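Local coordinates for protein putative phosphohydrolase (Shewanella amazonensis, PDB 3M1T) that is of unknown function but carries an HDOD domain and is probably a signal-transduction protein related to the HD-type phosphohydrolases, at residues A[53-58]-A[268-273]. Numbering follows the deposited sequence.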
ATOM      1  N   LEU A  53       8.448  13.097   9.456  1.00 16.64           N
ATOM      2  CA  LEU A  53       8.088  14.505   9.435  1.00 17.69           C
ATOM      3  C   LEU A  53       8.018  15.088   8.016  1.00 17.96           C
ATOM      4  O   LEU A  53       7.166  15.935   7.740  1.00 19.74           O
ATOM      5  CB  LEU A  53       9.052  15.313  10.310  1.00 17.81           C
ATOM      6  CG  LEU A  53       8.909  15.082  11.817  1.00 17.74           C
ATOM      7  CD1 LEU A  53       9.985  15.866  12.585  1.00 19.98           C
ATOM      8  CD2 LEU A  53       7.507  15.452  12.327  1.00 20.81           C
ATOM      9  N   ARG A  54       8.880  14.639   7.107  1.00 17.53           N
ATOM     10  CA  ARG A  54       8.757  15.056   5.704  1.00 17.43           C
ATOM     11  C   ARG A  54       7.435  14.632   5.088  1.00 18.16           C
ATOM     12  O   ARG A  54       6.831  15.386   4.302  1.00 17.45           O
ATOM     13  CB  ARG A  54       9.884  14.467   4.866  1.00 17.38           C
ATOM     14  CG  ARG A  54      11.247  15.129   5.129  1.00 18.41           C
ATOM     15  CD  ARG A  54      12.212  14.891   3.990  1.00 18.21           C
ATOM     16  NE  ARG A  54      12.545  13.474   3.777  1.00 20.96           N
ATOM     17  CZ  ARG A  54      13.393  12.766   4.541  1.00 23.16           C
ATOM     18  NH1 ARG A  54      13.974  13.315   5.588  1.00 24.90           N
ATOM     19  NH2 ARG A  54      13.674  11.503   4.239  1.00 22.97           N
ATOM     20  N   LEU A  55       7.002  13.416   5.416  1.00 18.14           N
ATOM     21  CA  LEU A  55       5.686  12.950   4.960  1.00 19.52           C
ATOM     22  C   LEU A  55       4.586  13.770   5.602  1.00 20.18           C
ATOM     23  O   LEU A  55       3.612  14.121   4.930  1.00 21.25           O
ATOM     24  CB  LEU A  55       5.470  11.471   5.269  1.00 18.62           C
ATOM     25  CG  LEU A  55       6.363  10.508   4.480  1.00 20.19           C
ATOM     26  CD1 LEU A  55       6.021   9.071   4.861  1.00 18.38           C
ATOM     27  CD2 LEU A  55       6.228  10.681   2.982  1.00 19.22           C
ATOM     28  N   ALA A  56       4.749  14.098   6.872  1.00 21.33           N
ATOM     29  CA  ALA A  56       3.749  14.856   7.601  1.00 23.44           C
ATOM     30  C   ALA A  56       3.665  16.295   7.097  1.00 26.14           C
ATOM     31  O   ALA A  56       2.625  16.917   7.239  1.00 27.76           O
ATOM     32  CB  ALA A  56       4.040  14.865   9.073  1.00 23.08           C
ATOM     33  N   ASN A  57       4.752  16.820   6.539  1.00 27.42           N
ATOM     34  CA  ASN A  57       4.731  18.171   5.975  1.00 29.09           C
ATOM     35  C   ASN A  57       4.325  18.279   4.488  1.00 30.33           C
ATOM     36  O   ASN A  57       4.349  19.363   3.934  1.00 30.57           O
ATOM     37  CB  ASN A  57       6.088  18.843   6.222  1.00 28.98           C
ATOM     38  CG  ASN A  57       6.315  19.138   7.699  1.00 30.43           C
ATOM     39  OD1 ASN A  57       5.478  19.762   8.350  1.00 33.07           O
ATOM     40  ND2 ASN A  57       7.443  18.677   8.239  1.00 30.76           N
ATOM     41  N   SER A  58       3.953  17.172   3.855  0.50 30.91           N
ATOM     42  CA  SER A  58       3.500  17.228   2.467  0.50 31.97           C
ATOM     43  C   SER A  58       2.090  17.822   2.268  0.50 32.83           C
ATOM     44  O   SER A  58       1.679  18.043   1.122  0.50 33.48           O
ATOM     45  CB  SER A  58       3.576  15.841   1.854  0.50 31.89           C
ATOM     46  OG  SER A  58       4.927  15.460   1.751  0.50 31.82           O
HETATM   47  N   MSE A 268       1.925  11.444  -5.171  1.00 17.18           N
HETATM   48  CA  MSE A 268       3.158  11.655  -5.900  1.00 17.98           C
HETATM   49  C   MSE A 268       4.073  12.633  -5.167  1.00 17.90           C
HETATM   50  O   MSE A 268       5.288  12.431  -5.158  1.00 17.90           O
HETATM   51  CB  MSE A 268       2.881  12.170  -7.329  1.00 18.40           C
HETATM   52  CG  MSE A 268       2.039  11.198  -8.148  1.00 20.57           C
HETATM   53 SE   MSE A 268       2.794   9.426  -8.586  0.75 26.05          SE
HETATM   54  CE  MSE A 268       4.611   9.873  -9.151  1.00 27.32           C
ATOM     55  N   GLU A 269       3.489  13.672  -4.565  0.50 17.61           N
ATOM     56  CA  GLU A 269       4.262  14.641  -3.798  0.50 17.80           C
ATOM     57  C   GLU A 269       4.853  13.980  -2.554  0.50 17.30           C
ATOM     58  O   GLU A 269       5.972  14.302  -2.157  0.50 17.29           O
ATOM     59  CB  GLU A 269       3.408  15.816  -3.342  0.50 17.67           C
ATOM     60  CG  GLU A 269       4.121  16.681  -2.303  0.50 18.91           C
ATOM     61  CD  GLU A 269       5.383  17.347  -2.865  0.50 22.12           C
ATOM     62  OE1 GLU A 269       5.430  17.597  -4.101  0.50 24.21           O
ATOM     63  OE2 GLU A 269       6.315  17.628  -2.070  0.50 21.93           O
HETATM   64  N   MSE A 270       4.089  13.091  -1.920  1.00 16.82           N
HETATM   65  CA  MSE A 270       4.609  12.330  -0.764  1.00 16.72           C
HETATM   66  C   MSE A 270       5.788  11.471  -1.172  1.00 17.19           C
HETATM   67  O   MSE A 270       6.809  11.434  -0.454  1.00 16.11           O
HETATM   68  CB  MSE A 270       3.532  11.501  -0.086  1.00 16.32           C
HETATM   69  CG  MSE A 270       2.608  12.335   0.777  1.00 16.90           C
HETATM   70 SE   MSE A 270       1.103  11.272   1.361  0.75 21.54          SE
HETATM   71  CE  MSE A 270       2.037  10.526   2.867  1.00 22.11           C
ATOM     72  N   GLY A 271       5.684  10.816  -2.325  1.00 16.52           N
ATOM     73  CA  GLY A 271       6.769  10.000  -2.857  1.00 18.07           C
ATOM     74  C   GLY A 271       8.051  10.801  -3.057  1.00 19.67           C
ATOM     75  O   GLY A 271       9.143  10.311  -2.766  1.00 20.52           O
ATOM     76  N   LYS A 272       7.927  12.041  -3.517  1.00 19.84           N
ATOM     77  CA  LYS A 272       9.089  12.891  -3.715  1.00 21.28           C
ATOM     78  C   LYS A 272       9.751  13.323  -2.387  1.00 22.64           C
ATOM     79  O   LYS A 272      10.916  13.735  -2.377  1.00 22.61           O
ATOM     80  CB  LYS A 272       8.704  14.111  -4.580  1.00 20.81           C
ATOM     81  CG  LYS A 272       8.384  13.716  -6.029  1.00 22.30           C
ATOM     82  CD  LYS A 272       8.058  14.907  -6.978  1.00 23.48           C
ATOM     83  CE  LYS A 272       7.426  14.400  -8.282  1.00 26.97           C
ATOM     84  N   GLN A 273       9.008  13.290  -1.289  1.00 23.29           N
ATOM     85  CA  GLN A 273       9.522  13.691   0.006  1.00 24.64           C
ATOM     86  C   GLN A 273      10.288  12.575   0.698  1.00 25.75           C
ATOM     87  O   GLN A 273      10.902  12.814   1.745  1.00 26.31           O
ATOM     88  CB  GLN A 273       8.378  14.153   0.915  1.00 24.66           C
ATOM     89  CG  GLN A 273       7.724  15.433   0.480  1.00 27.22           C
ATOM     90  CD  GLN A 273       8.661  16.623   0.603  1.00 31.77           C
ATOM     91  OE1 GLN A 273       8.495  17.625  -0.089  1.00 38.45           O
ATOM     92  NE2 GLN A 273       9.645  16.517   1.495  1.00 33.18           N
TER
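The C-terminal end of helix 46-56 meets segment 268-273 of the last helix, the backbones coming nearest where the CA atoms of R54 and Q273, and likewise those of L55 and M270, lie 5.9 Å apart. R54, bent at chi3, brings NE to 2.7 Å from the carbonyl O of Q273 (N-H...O 154°), nearly along the C=O axis and 6° out of the guanidinium plane. NH2 of the same group bonds to the carbonyl O of L274, so two successive carbonyls grip one arginine. An alanine here would lack NE and NH2, and would probably loosen the chain end around Q273 and L274 against helix 46-56. In this all-helical fold the joint links helix 46-56, within the HDOD sequence range, to helix 266-272, some 210 residues on. In the conformer given, S58 turns OG back onto its own helix, 3.2 Å from the carbonyl O of R54 in a lone-pair hydrogen bond, while its CB rests 3.8 Å from CG of M270. Q273, bent at chi2, lays CG 3.1 Å from S58 OG. On the buried side L55 crosses selenomethionine M270 at about a right angle, CD2 lying 4.2 Å from M270 CB; L85 of helix 79-94 touches both.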